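Local coordinates for putative fimbrium subunit Fim1C (Bacteroides uniformis, PDB 4K4K), which probably forms part of the tip of fimbriae, the surface filaments through which the bacterium adheres and builds biofilms, at residues R54-A59 with G72-F77; D114-G119 with F137-V142; L144-K149 with T163-S168; Q171-Y176 with T185-T190; A211-M216 with K241-G246. All blocks are in the same frame, centred on the assembly; numbering follows the deposited sequence.

Contact 1: residues R54-A59 with G72-F77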
# COMPACT_ATOMS: atom_id res chain seq x y z
N ARG A 54 0.96 -1.18 -19.42
CA ARG A 54 -0.34 -1.25 -20.08
C ARG A 54 -1.44 -1.06 -19.03
O ARG A 54 -1.46 -1.76 -18.03
CB ARG A 54 -0.49 -2.60 -20.80
CG ARG A 54 0.59 -2.88 -21.84
CD ARG A 54 0.29 -2.25 -23.19
NE ARG A 54 1.27 -2.62 -24.21
CZ ARG A 54 1.02 -3.41 -25.25
NH1 ARG A 54 -0.19 -3.92 -25.43
NH2 ARG A 54 1.98 -3.67 -26.13
N LYS A 55 -2.36 -0.11 -19.26
CA LYS A 55 -3.42 0.17 -18.29
C LYS A 55 -4.53 -0.86 -18.33
O LYS A 55 -5.15 -1.06 -19.36
CB LYS A 55 -4.00 1.57 -18.54
CG LYS A 55 -5.01 2.00 -17.47
CD LYS A 55 -5.69 3.32 -17.85
CE LYS A 55 -6.51 3.87 -16.71
NZ LYS A 55 -7.08 5.20 -17.07
N TYR A 56 -4.79 -1.49 -17.18
CA TYR A 56 -5.87 -2.46 -16.98
C TYR A 56 -6.70 -2.00 -15.80
O TYR A 56 -6.14 -1.57 -14.79
CB TYR A 56 -5.30 -3.86 -16.74
CG TYR A 56 -4.99 -4.62 -18.00
CD1 TYR A 56 -3.96 -4.22 -18.85
CD2 TYR A 56 -5.67 -5.79 -18.32
CE1 TYR A 56 -3.69 -4.91 -20.04
CE2 TYR A 56 -5.39 -6.51 -19.48
CZ TYR A 56 -4.37 -6.08 -20.32
OH TYR A 56 -4.15 -6.76 -21.49
N THR A 57 -8.03 -2.11 -15.90
CA THR A 57 -8.88 -1.67 -14.79
C THR A 57 -9.79 -2.78 -14.35
O THR A 57 -10.06 -3.69 -15.11
CB THR A 57 -9.74 -0.43 -15.16
OG1 THR A 57 -10.68 -0.78 -16.17
CG2 THR A 57 -8.91 0.76 -15.57
N THR A 58 -10.35 -2.65 -13.15
CA THR A 58 -11.36 -3.62 -12.71
C THR A 58 -12.66 -2.87 -12.40
O THR A 58 -12.62 -1.70 -12.02
CB THR A 58 -10.85 -4.46 -11.53
OG1 THR A 58 -11.80 -5.51 -11.28
CG2 THR A 58 -10.60 -3.63 -10.25
N ALA A 59 -13.81 -3.55 -12.56
CA ALA A 59 -15.13 -3.02 -12.18
C ALA A 59 -15.69 -3.85 -11.02
O ALA A 59 -16.70 -3.48 -10.40
CB ALA A 59 -16.08 -3.06 -13.38
N GLY A 72 -7.01 0.21 -26.59
CA GLY A 72 -5.71 0.28 -27.24
C GLY A 72 -4.54 -0.21 -26.39
O GLY A 72 -3.38 -0.09 -26.81
N GLN A 73 -4.81 -0.76 -25.17
CA GLN A 73 -3.80 -1.22 -24.20
C GLN A 73 -3.70 -2.75 -24.12
O GLN A 73 -2.86 -3.26 -23.39
CB GLN A 73 -4.13 -0.66 -22.80
CG GLN A 73 -4.14 0.88 -22.69
CD GLN A 73 -2.75 1.48 -22.80
OE1 GLN A 73 -1.88 1.25 -21.96
NE2 GLN A 73 -2.51 2.22 -23.87
N THR A 74 -4.58 -3.47 -24.84
CA THR A 74 -4.62 -4.94 -24.76
C THR A 74 -3.26 -5.58 -25.08
O THR A 74 -2.61 -5.28 -26.10
CB THR A 74 -5.72 -5.52 -25.69
OG1 THR A 74 -6.97 -4.93 -25.38
CG2 THR A 74 -5.87 -7.02 -25.54
N ILE A 75 -2.84 -6.47 -24.18
CA ILE A 75 -1.63 -7.27 -24.36
C ILE A 75 -2.04 -8.56 -25.06
O ILE A 75 -2.95 -9.25 -24.58
CB ILE A 75 -0.93 -7.56 -23.02
CG1 ILE A 75 -0.32 -6.28 -22.41
CG2 ILE A 75 0.16 -8.66 -23.22
CD1 ILE A 75 0.02 -6.46 -20.89
N TYR A 76 -1.36 -8.87 -26.16
CA TYR A 76 -1.59 -10.12 -26.90
C TYR A 76 -0.40 -11.02 -26.79
O TYR A 76 0.74 -10.55 -26.91
CB TYR A 76 -1.87 -9.86 -28.40
CG TYR A 76 -3.15 -9.12 -28.62
CD1 TYR A 76 -4.37 -9.80 -28.69
CD2 TYR A 76 -3.17 -7.73 -28.74
CE1 TYR A 76 -5.58 -9.11 -28.87
CE2 TYR A 76 -4.36 -7.03 -28.90
CZ TYR A 76 -5.56 -7.72 -28.99
OH TYR A 76 -6.72 -7.01 -29.15
N PHE A 77 -0.65 -12.33 -26.63
CA PHE A 77 0.44 -13.30 -26.57
C PHE A 77 1.12 -13.45 -27.93
O PHE A 77 0.43 -13.30 -28.95
CB PHE A 77 -0.08 -14.64 -26.09
CG PHE A 77 -0.20 -14.68 -24.59
CD1 PHE A 77 0.87 -15.10 -23.80
CD2 PHE A 77 -1.38 -14.32 -23.96
CE1 PHE A 77 0.76 -15.16 -22.41
CE2 PHE A 77 -1.48 -14.33 -22.56
CZ PHE A 77 -0.41 -14.76 -21.80

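Contact 2: residues D114-G119 with F137-V142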
# COMPACT_ATOMS: atom_id res chain seq x y z
N ASP A 114 -4.50 5.94 -2.84
CA ASP A 114 -3.65 6.60 -3.85
C ASP A 114 -2.16 6.50 -3.52
O ASP A 114 -1.35 6.76 -4.41
CB ASP A 114 -4.06 8.07 -4.01
CG ASP A 114 -5.39 8.22 -4.76
OD1 ASP A 114 -5.95 7.18 -5.19
OD2 ASP A 114 -5.85 9.36 -4.93
N ILE A 115 -1.80 6.12 -2.27
CA ILE A 115 -0.39 5.96 -1.91
C ILE A 115 -0.09 4.48 -1.54
O ILE A 115 1.04 4.17 -1.18
CB ILE A 115 0.07 6.94 -0.79
CG1 ILE A 115 -0.76 6.73 0.53
CG2 ILE A 115 0.02 8.39 -1.30
CD1 ILE A 115 -0.16 7.43 1.80
N ASP A 116 -1.08 3.60 -1.63
CA ASP A 116 -0.92 2.20 -1.28
C ASP A 116 -0.23 1.44 -2.45
O ASP A 116 -0.88 0.71 -3.19
CB ASP A 116 -2.28 1.59 -0.92
CG ASP A 116 -2.18 0.19 -0.36
OD1 ASP A 116 -1.03 -0.30 -0.17
OD2 ASP A 116 -3.24 -0.44 -0.17
N LEU A 117 1.09 1.60 -2.57
CA LEU A 117 1.86 0.95 -3.64
C LEU A 117 1.87 -0.57 -3.42
O LEU A 117 2.20 -1.06 -2.33
CB LEU A 117 3.29 1.50 -3.63
CG LEU A 117 4.30 0.78 -4.55
CD1 LEU A 117 3.93 0.96 -6.05
CD2 LEU A 117 5.76 1.19 -4.21
N MSE A 118 1.49 -1.31 -4.46
CA MSE A 118 1.51 -2.77 -4.43
C MSE A 118 2.19 -3.28 -5.68
O MSE A 118 2.07 -2.66 -6.75
CB MSE A 118 0.09 -3.38 -4.33
CG MSE A 118 -0.73 -2.84 -3.14
SE MSE A 118 -2.35 -3.88 -2.93
CE MSE A 118 -3.26 -3.48 -4.50
N GLY A 119 2.86 -4.42 -5.56
CA GLY A 119 3.50 -5.09 -6.69
C GLY A 119 3.03 -6.53 -6.77
O GLY A 119 2.85 -7.18 -5.74
N PHE A 137 -1.00 -9.57 -5.57
CA PHE A 137 -0.39 -8.31 -5.15
C PHE A 137 0.00 -8.32 -3.69
O PHE A 137 -0.73 -8.85 -2.84
CB PHE A 137 -1.36 -7.15 -5.40
CG PHE A 137 -1.49 -6.74 -6.86
CD1 PHE A 137 -0.63 -5.80 -7.40
CD2 PHE A 137 -2.46 -7.32 -7.68
CE1 PHE A 137 -0.76 -5.42 -8.75
CE2 PHE A 137 -2.56 -6.96 -9.03
CZ PHE A 137 -1.71 -6.01 -9.56
N THR A 138 1.15 -7.70 -3.38
CA THR A 138 1.60 -7.49 -1.99
C THR A 138 1.88 -6.02 -1.80
O THR A 138 2.32 -5.33 -2.74
CB THR A 138 2.85 -8.33 -1.63
OG1 THR A 138 3.89 -7.98 -2.52
CG2 THR A 138 2.61 -9.85 -1.68
N HIS A 139 1.59 -5.50 -0.61
CA HIS A 139 1.85 -4.09 -0.32
C HIS A 139 3.35 -3.86 -0.13
O HIS A 139 4.01 -4.65 0.56
CB HIS A 139 1.12 -3.68 0.97
CG HIS A 139 -0.37 -3.87 0.92
ND1 HIS A 139 -1.21 -2.85 0.50
CD2 HIS A 139 -1.12 -4.92 1.32
CE1 HIS A 139 -2.45 -3.32 0.64
NE2 HIS A 139 -2.44 -4.56 1.13
N LYS A 140 3.88 -2.80 -0.74
CA LYS A 140 5.33 -2.49 -0.64
C LYS A 140 5.64 -1.55 0.54
O LYS A 140 6.82 -1.42 0.92
CB LYS A 140 5.83 -1.86 -1.95
CG LYS A 140 5.69 -2.81 -3.15
CD LYS A 140 6.63 -4.02 -3.05
CE LYS A 140 6.26 -5.05 -4.11
NZ LYS A 140 7.18 -6.21 -4.07
N LEU A 141 4.59 -0.94 1.15
CA LEU A 141 4.76 -0.01 2.26
C LEU A 141 4.20 -0.62 3.55
O LEU A 141 4.10 -1.84 3.66
CB LEU A 141 4.16 1.37 1.93
CG LEU A 141 4.61 1.94 0.53
CD1 LEU A 141 3.91 3.29 0.26
CD2 LEU A 141 6.13 2.07 0.41
N VAL A 142 3.94 0.22 4.56
CA VAL A 142 3.55 -0.25 5.90
C VAL A 142 2.25 0.43 6.32
O VAL A 142 2.12 1.63 6.17
CB VAL A 142 4.71 0.06 6.88
CG1 VAL A 142 4.32 -0.24 8.34
CG2 VAL A 142 5.99 -0.67 6.49
O HOH W 1 1.77 -0.37 0.22

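Contact 3: residues L144-K149 with T163-S168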
# COMPACT_ATOMS: atom_id res chain seq x y z
N LEU A 144 -0.43 1.50 9.31
CA LEU A 144 -0.63 1.74 10.75
C LEU A 144 -2.13 1.79 10.99
O LEU A 144 -2.83 2.52 10.29
CB LEU A 144 0.05 3.03 11.23
CG LEU A 144 1.54 3.21 10.91
CD1 LEU A 144 2.07 4.52 11.47
CD2 LEU A 144 2.38 2.01 11.39
N ASP A 145 -2.62 1.00 11.96
CA ASP A 145 -4.03 0.91 12.29
C ASP A 145 -4.14 1.16 13.79
O ASP A 145 -3.67 0.36 14.58
CB ASP A 145 -4.57 -0.48 11.87
CG ASP A 145 -6.07 -0.66 12.00
OD1 ASP A 145 -6.62 -0.31 13.07
OD2 ASP A 145 -6.68 -1.24 11.09
N ILE A 146 -4.69 2.31 14.16
CA ILE A 146 -4.74 2.72 15.56
C ILE A 146 -6.17 2.81 16.05
O ILE A 146 -7.03 3.42 15.41
CB ILE A 146 -3.97 4.08 15.70
CG1 ILE A 146 -2.46 3.87 15.36
CG2 ILE A 146 -4.17 4.75 17.08
CD1 ILE A 146 -1.71 5.07 14.97
N THR A 147 -6.42 2.21 17.23
CA THR A 147 -7.71 2.30 17.89
C THR A 147 -7.47 3.03 19.20
O THR A 147 -6.56 2.67 19.94
CB THR A 147 -8.30 0.89 18.10
OG1 THR A 147 -8.34 0.23 16.84
CG2 THR A 147 -9.70 0.92 18.68
N ILE A 148 -8.25 4.07 19.47
CA ILE A 148 -8.12 4.84 20.70
C ILE A 148 -9.27 4.53 21.64
O ILE A 148 -10.42 4.50 21.22
CB ILE A 148 -8.05 6.37 20.37
CG1 ILE A 148 -6.82 6.71 19.49
CG2 ILE A 148 -8.12 7.25 21.62
CD1 ILE A 148 -7.04 7.97 18.65
N LYS A 149 -8.98 4.33 22.94
CA LYS A 149 -10.05 4.20 23.92
C LYS A 149 -9.65 4.88 25.22
O LYS A 149 -8.47 5.03 25.52
CB LYS A 149 -10.45 2.73 24.17
CG LYS A 149 -9.34 1.80 24.63
CD LYS A 149 -9.84 0.36 24.69
CE LYS A 149 -8.85 -0.57 25.33
NZ LYS A 149 -9.27 -1.99 25.22
N THR A 163 -9.81 13.67 19.01
CA THR A 163 -8.38 13.40 19.17
C THR A 163 -7.70 13.27 17.80
O THR A 163 -8.19 12.54 16.93
CB THR A 163 -8.13 12.14 20.04
OG1 THR A 163 -8.64 12.39 21.35
CG2 THR A 163 -6.65 11.75 20.13
N THR A 164 -6.57 13.96 17.61
CA THR A 164 -5.79 13.85 16.37
C THR A 164 -4.55 13.01 16.66
O THR A 164 -4.10 12.95 17.81
CB THR A 164 -5.43 15.22 15.78
OG1 THR A 164 -4.63 15.92 16.73
CG2 THR A 164 -6.65 16.03 15.40
N VAL A 165 -4.01 12.36 15.63
CA VAL A 165 -2.85 11.48 15.77
C VAL A 165 -1.84 11.82 14.69
O VAL A 165 -2.21 11.92 13.52
CB VAL A 165 -3.26 9.97 15.68
CG1 VAL A 165 -2.09 9.03 16.02
CG2 VAL A 165 -4.46 9.66 16.57
N SER A 166 -0.57 11.92 15.07
CA SER A 166 0.51 12.10 14.11
C SER A 166 1.69 11.22 14.51
O SER A 166 1.77 10.77 15.66
CB SER A 166 0.91 13.57 14.00
OG SER A 166 1.53 14.00 15.20
N ILE A 167 2.59 10.94 13.57
CA ILE A 167 3.81 10.16 13.82
C ILE A 167 5.00 11.02 13.40
O ILE A 167 4.96 11.66 12.35
CB ILE A 167 3.79 8.75 13.16
CG1 ILE A 167 5.01 7.90 13.61
CG2 ILE A 167 3.62 8.81 11.62
CD1 ILE A 167 4.98 6.38 13.14
N SER A 168 6.04 11.06 14.24
CA SER A 168 7.20 11.91 14.03
C SER A 168 8.34 11.21 13.28
O SER A 168 8.39 9.99 13.17
CB SER A 168 7.74 12.40 15.38
OG SER A 168 8.33 11.31 16.08

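Contact 4: residues Q171-Y176 with T185-T190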
# COMPACT_ATOMS: atom_id res chain seq x y z
N GLN A 171 10.55 9.46 7.09
CA GLN A 171 11.05 9.63 5.73
C GLN A 171 9.79 9.59 4.88
O GLN A 171 8.86 8.83 5.22
CB GLN A 171 12.06 8.54 5.35
CG GLN A 171 13.42 8.68 6.04
CD GLN A 171 14.17 9.95 5.67
OE1 GLN A 171 14.01 10.51 4.58
NE2 GLN A 171 15.00 10.43 6.58
N THR A 172 9.68 10.41 3.83
CA THR A 172 8.43 10.44 3.07
C THR A 172 8.60 10.08 1.58
O THR A 172 7.59 9.87 0.90
CB THR A 172 7.78 11.83 3.18
OG1 THR A 172 8.68 12.81 2.67
CG2 THR A 172 7.33 12.17 4.62
N ALA A 173 9.85 9.95 1.10
CA ALA A 173 10.11 9.62 -0.32
C ALA A 173 10.77 8.25 -0.50
O ALA A 173 11.72 7.90 0.21
CB ALA A 173 10.99 10.69 -0.94
N ALA A 174 10.30 7.49 -1.48
CA ALA A 174 10.89 6.20 -1.82
C ALA A 174 10.71 5.93 -3.32
O ALA A 174 9.98 6.64 -3.98
CB ALA A 174 10.27 5.07 -0.98
N THR A 175 11.41 4.92 -3.84
CA THR A 175 11.31 4.48 -5.22
C THR A 175 11.06 3.00 -5.27
O THR A 175 11.38 2.27 -4.33
CB THR A 175 12.58 4.83 -6.05
OG1 THR A 175 13.70 4.10 -5.53
CG2 THR A 175 12.89 6.35 -6.07
N TYR A 176 10.54 2.55 -6.39
CA TYR A 176 10.24 1.14 -6.63
C TYR A 176 10.28 0.91 -8.11
O TYR A 176 9.59 1.60 -8.86
CB TYR A 176 8.85 0.81 -6.05
CG TYR A 176 8.34 -0.56 -6.41
CD1 TYR A 176 8.90 -1.70 -5.83
CD2 TYR A 176 7.26 -0.72 -7.28
CE1 TYR A 176 8.44 -2.98 -6.17
CE2 TYR A 176 6.79 -1.99 -7.62
CZ TYR A 176 7.39 -3.12 -7.06
OH TYR A 176 6.92 -4.36 -7.39
N THR A 185 12.79 1.32 -2.17
CA THR A 185 14.01 1.87 -1.56
C THR A 185 13.73 3.26 -1.06
O THR A 185 13.29 4.10 -1.83
CB THR A 185 15.16 1.89 -2.58
OG1 THR A 185 15.44 0.55 -2.99
CG2 THR A 185 16.44 2.53 -2.01
N VAL A 186 14.01 3.52 0.22
CA VAL A 186 13.80 4.85 0.78
C VAL A 186 14.91 5.79 0.28
O VAL A 186 16.10 5.42 0.30
CB VAL A 186 13.73 4.81 2.33
CG1 VAL A 186 13.56 6.21 2.91
CG2 VAL A 186 12.61 3.89 2.80
N THR A 187 14.53 6.97 -0.21
CA THR A 187 15.52 7.97 -0.66
C THR A 187 15.53 9.03 0.43
O THR A 187 14.57 9.80 0.56
CB THR A 187 15.21 8.49 -2.05
OG1 THR A 187 13.89 9.03 -2.04
CG2 THR A 187 15.34 7.40 -3.11
N THR A 188 16.54 8.99 1.28
CA THR A 188 16.60 9.84 2.48
C THR A 188 16.52 11.33 2.15
O THR A 188 17.01 11.79 1.12
CB THR A 188 17.81 9.51 3.33
OG1 THR A 188 19.00 9.77 2.58
CG2 THR A 188 17.76 8.07 3.87
N GLY A 189 15.79 12.03 2.99
CA GLY A 189 15.56 13.45 2.90
C GLY A 189 15.34 13.98 4.30
O GLY A 189 15.74 13.35 5.29
N THR A 190 14.69 15.12 4.40
CA THR A 190 14.44 15.69 5.72
C THR A 190 13.24 14.95 6.33
O THR A 190 12.26 14.67 5.63
CB THR A 190 14.31 17.22 5.68
OG1 THR A 190 13.95 17.69 6.98
CG2 THR A 190 13.32 17.73 4.62
O HOH W 2 12.55 10.38 2.24
O HOH W 3 11.44 12.71 3.73

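Contact 5: residues A211-M216 with K241-G246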
# COMPACT_ATOMS: atom_id res chain seq x y z
N ALA A 211 14.18 0.29 9.07
CA ALA A 211 15.00 -0.70 9.76
C ALA A 211 14.91 -0.48 11.28
O ALA A 211 14.95 -1.44 12.05
CB ALA A 211 16.45 -0.62 9.28
N SER A 212 14.70 0.78 11.71
CA SER A 212 14.53 1.12 13.12
C SER A 212 13.46 2.17 13.32
O SER A 212 13.47 3.20 12.63
CB SER A 212 15.85 1.62 13.71
OG SER A 212 15.66 1.98 15.07
N THR A 213 12.57 1.95 14.30
CA THR A 213 11.52 2.91 14.68
C THR A 213 12.03 3.86 15.80
O THR A 213 11.23 4.61 16.37
CB THR A 213 10.23 2.20 15.10
OG1 THR A 213 10.49 1.32 16.20
CG2 THR A 213 9.55 1.46 13.96
N ALA A 214 13.35 3.86 16.09
CA ALA A 214 13.94 4.74 17.11
C ALA A 214 13.79 6.20 16.72
O ALA A 214 13.99 6.57 15.56
CB ALA A 214 15.41 4.40 17.33
N GLY A 215 13.38 7.02 17.68
CA GLY A 215 13.14 8.44 17.45
C GLY A 215 11.73 8.74 16.99
O GLY A 215 11.34 9.90 16.93
N MSE A 216 10.95 7.69 16.63
CA MSE A 216 9.56 7.90 16.18
C MSE A 216 8.61 7.88 17.34
O MSE A 216 8.65 6.97 18.17
CB MSE A 216 9.12 6.86 15.16
CG MSE A 216 9.91 6.87 13.88
SE MSE A 216 9.37 5.35 12.79
CE MSE A 216 10.61 5.69 11.31
N LYS A 241 9.85 -2.72 16.64
CA LYS A 241 11.22 -2.18 16.78
C LYS A 241 11.70 -1.67 15.39
O LYS A 241 12.64 -0.88 15.27
CB LYS A 241 12.18 -3.26 17.32
CG LYS A 241 11.81 -3.82 18.71
CD LYS A 241 12.07 -2.81 19.82
CE LYS A 241 11.50 -3.26 21.14
NZ LYS A 241 11.72 -2.24 22.20
N ALA A 242 11.00 -2.11 14.36
CA ALA A 242 11.19 -1.79 12.95
C ALA A 242 9.85 -1.80 12.27
O ALA A 242 8.91 -2.41 12.78
CB ALA A 242 12.11 -2.84 12.30
N PHE A 243 9.76 -1.14 11.11
CA PHE A 243 8.54 -1.19 10.28
C PHE A 243 8.88 -2.03 9.06
O PHE A 243 9.68 -1.60 8.22
CB PHE A 243 8.07 0.22 9.87
CG PHE A 243 7.34 1.04 10.92
CD1 PHE A 243 6.58 0.42 11.91
CD2 PHE A 243 7.33 2.43 10.85
CE1 PHE A 243 5.87 1.18 12.85
CE2 PHE A 243 6.60 3.19 11.78
CZ PHE A 243 5.87 2.56 12.77
N VAL A 244 8.30 -3.25 8.97
CA VAL A 244 8.57 -4.19 7.87
C VAL A 244 7.58 -4.01 6.72
O VAL A 244 6.37 -4.06 6.94
CB VAL A 244 8.58 -5.65 8.42
CG1 VAL A 244 8.73 -6.68 7.29
CG2 VAL A 244 9.67 -5.83 9.48
N ALA A 245 8.09 -3.87 5.48
CA ALA A 245 7.25 -3.73 4.28
C ALA A 245 6.20 -4.84 4.21
O ALA A 245 6.51 -6.00 4.54
CB ALA A 245 8.13 -3.78 3.03
N GLY A 246 5.01 -4.50 3.74
CA GLY A 246 3.91 -5.42 3.56
C GLY A 246 3.24 -5.87 4.85
O GLY A 246 2.47 -6.83 4.83

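Contact 1: residues R54-A59 with G72-F77
Tyr56 brings its ring against the side chain of Ile75, with Tyr56 CE1 4.1 Å from Ile75 CD1. The phenol oxygen does the polar work. Tyr56 OH accepts a nearly straight hydrogen bond of 3.0 Å from the backbone N of Ile75 (170° at the hydrogen), so this buried tyrosine holds the loop that carries the isoleucine. Arg54 flanks Ile75 as well. Its CG lies 3.6 Å from Ile75 CG1, and the two chains cross obliquely. The Arg54 chain bends at CD (chi2 -84°), and the guanidinium then lies with its edge toward the carbonyls of Gln73 and Thr74. The bond from Arg54 NH1 to Gln73 O is weak at 3.4 Å, and Arg54 NE is bonded to Asn51 O. Gln73 OE1 accepts from Lys55 N at 3.1 Å, in the carbonyl plane and on a lone pair. Arg54 and Gln73 are each modelled in two conformers, so these polar side-chain contacts describe one pose of each. The contact ties the C-terminal part of strand 47-57 to the loop between strands 68-69 and 84-90. Tyr56 and Ile75 both touch Ile40 of strand 37-44.

Contact 2: residues D114-G119 with F137-V142
Asp116 OD1 is gripped by His139 and by a water. His139 ND1 donates to the syn lone pair of Asp116 OD1 at 2.6 Å, and the water donates to Asp116 OD1 from 2.8 Å. The site lies at the open end of the beta hairpin formed by strands 118-126 and 132-150. Carboxylate and imidazole are nearly coplanar, 1° apart, which suits a short His-carboxylate bond and helps hold the ring's rotation. The negative charge would probably favour a proton on ND1. An alanine at Asp116 would probably leave His139 ND1 without its acceptor, leave the ring freer to turn and deprive the water of one of its three partners. That water also donates to Leu117 O and accepts from Leu141 N, so it bridges the two segments where the strand pairing ends. Leu117 O is doubly held, since Lys140 N donates to it at 2.9 Å. One face of the histidine carries Met118, present as selenomethionine, with Met118 SE offset toward the rim and 3.6 Å from His139 CE1. The imidazole also stacks with Trp269. Further along, Gly119 and Thr138 form an antiparallel hydrogen-bonded pair, each N donating to the other's O. Leu117 CD2 packs on Lys140 CB, and the lysine chain bends at CD (chi2 -68°) before NZ goes on to Gly182 O. Lys140 CE passes 3.7 Å from Gly119 N, in the place a side chain on that glycine would need.

Contact 3: residues L144-K149 with T163-S168
Ile148 and Val165 slide past each other in opposite directions, with Ile148 CD1 3.7 Å from Val165 CG2. The same Ile148 CD1 also reaches Thr163 CG2, at 4.1 Å, so one methyl serves two partners. Val165 CG1 is anti to the backbone N (chi1 -172°) and meets Ile146; CG2, anti to the carbonyl carbon, lies against Ile148. Ile146 and Val165 approach tip to tip, Ile146 CD1 4.1 Å from Val165 CG1. Further along, Ile167 holds CG1 anti to the backbone N (chi1 -173°), and its chain stays extended to CD1. Ile167 CD1 lies 3.8 Å from Leu144 CD1. These two side chains cross at about a right angle. All six touching residues are buried, and what meets is methyl against methyl. The axes of segments 144-149 and 164-168 come within 10.2 Å, their directions 140° apart. This is the facing of two layers in a beta sandwich, with alternate residues of each strand turned into the core. Strand 132-150 has strands 202-207 and 247-256 as neighbours, and Ile253 and Ile255 continue its apolar face. Strand 164-177 runs between strands 192-199 and 217-222, where Leu196 touches Ile146 and Phe220 touches Val165.

Contact 4: residues Q171-Y176 with T185-T190
Gln171 spreads its amide against Gly189 and lays its aliphatic stem on Val186. Gln171 CB is 3.7 Å from Val186 CG1, and the two side chains cross at about a right angle. The chain then bends at CD (chi2 -64°). Gln171 OE1 accepts from Gly189 N at 2.8 Å, and Gln171 NE2 returns a longer bond of 3.3 Å to Gly189 O, reaching it from above the carbonyl plane. An alanine at Gln171 would keep CB against the valine but would probably leave Gly189 N and O without this partner and the loop after Thr187 freer to move. The compact part lies at the other end. Here strands 164-177 and 185-186 form an antiparallel beta hairpin. Thr175 and Thr185 make the hydrogen-bonded pair, with Thr185 N giving 2.7 Å to Thr175 O and Thr175 N giving back to Thr185 O. Next to it, Ala174 and Val186 form a non-hydrogen-bonded pair, and Ala174 is buried. Thr187 N still bonds Ala173 O, and Thr175 CG2 touches Thr187 CG2 at 4.0 Å. Beyond Ala173 the two segments separate and waters fill in between them. One water accepts from Ala173 N at 3.0 Å and lies within bonding reach of Gln171 OE1 and Thr187 O. A second accepts from Thr172 N and approaches Thr190 O at 2.9 Å.

Contact 5: residues A211-M216 with K241-G246
The type II beta turn from Thr213 to Met216 packs both its end residues against the ring of Phe243. It belongs to the loop leading into strand 217-222 and meets the loop that leads into strand 247-256, beside the core strands 132-150 and 164-177 of the beta sandwich, which Phe243 touches. Thr213 CG2 sits over the centre of one ring face of Phe243, 3.6 Å from the centroid and only 7° off the normal, a clear CH-pi contact. Thr213 OG1 takes the crowded position between backbone N and carbonyl carbon (chi1 58°), with CG2 anti to the carbonyl carbon. The hydroxyl is bonded to Ser240 O. Met216, present as selenomethionine, makes an oblique Met-aromatic contact, its SE 3.7 Å from Phe243 CE2. Phe243 is buried and reaches Leu144 and Ile167 in the core. The turn is closed by Met216 N bonding to Thr213 O at 3.1 Å. Just before it, Ser212 OG accepts from Ala214 N and forms an ST turn. Between the two segments, Thr213 N donates to Lys241 O at 3.0 Å, with the donor well above the carbonyl plane. Lys241 O also takes a CA-H contact from Ser212 CA at 3.5 Å.

Contact 3 is the buried one, purely apolar. Contact 4 lies at the surface and relies on backbone bonds, one amide and water. Contacts 1, 2 and 5 are partly buried and mix both chemistries. Contacts 2 and 3 share strand 132-150; contacts 3 and 4 share strand 164-177. Contact 2 lies close to the chain centre and touches contact 4 through Tyr176, which packs on Leu117 and Lys140. Contact 5 joins contact 3 through Phe243, and meets contact 2 where Gly246 N probably bonds Leu141 O. Contact 1 stands apart, its centre about 39 Å from that of contact 3 on the opposite side of the chain's centre.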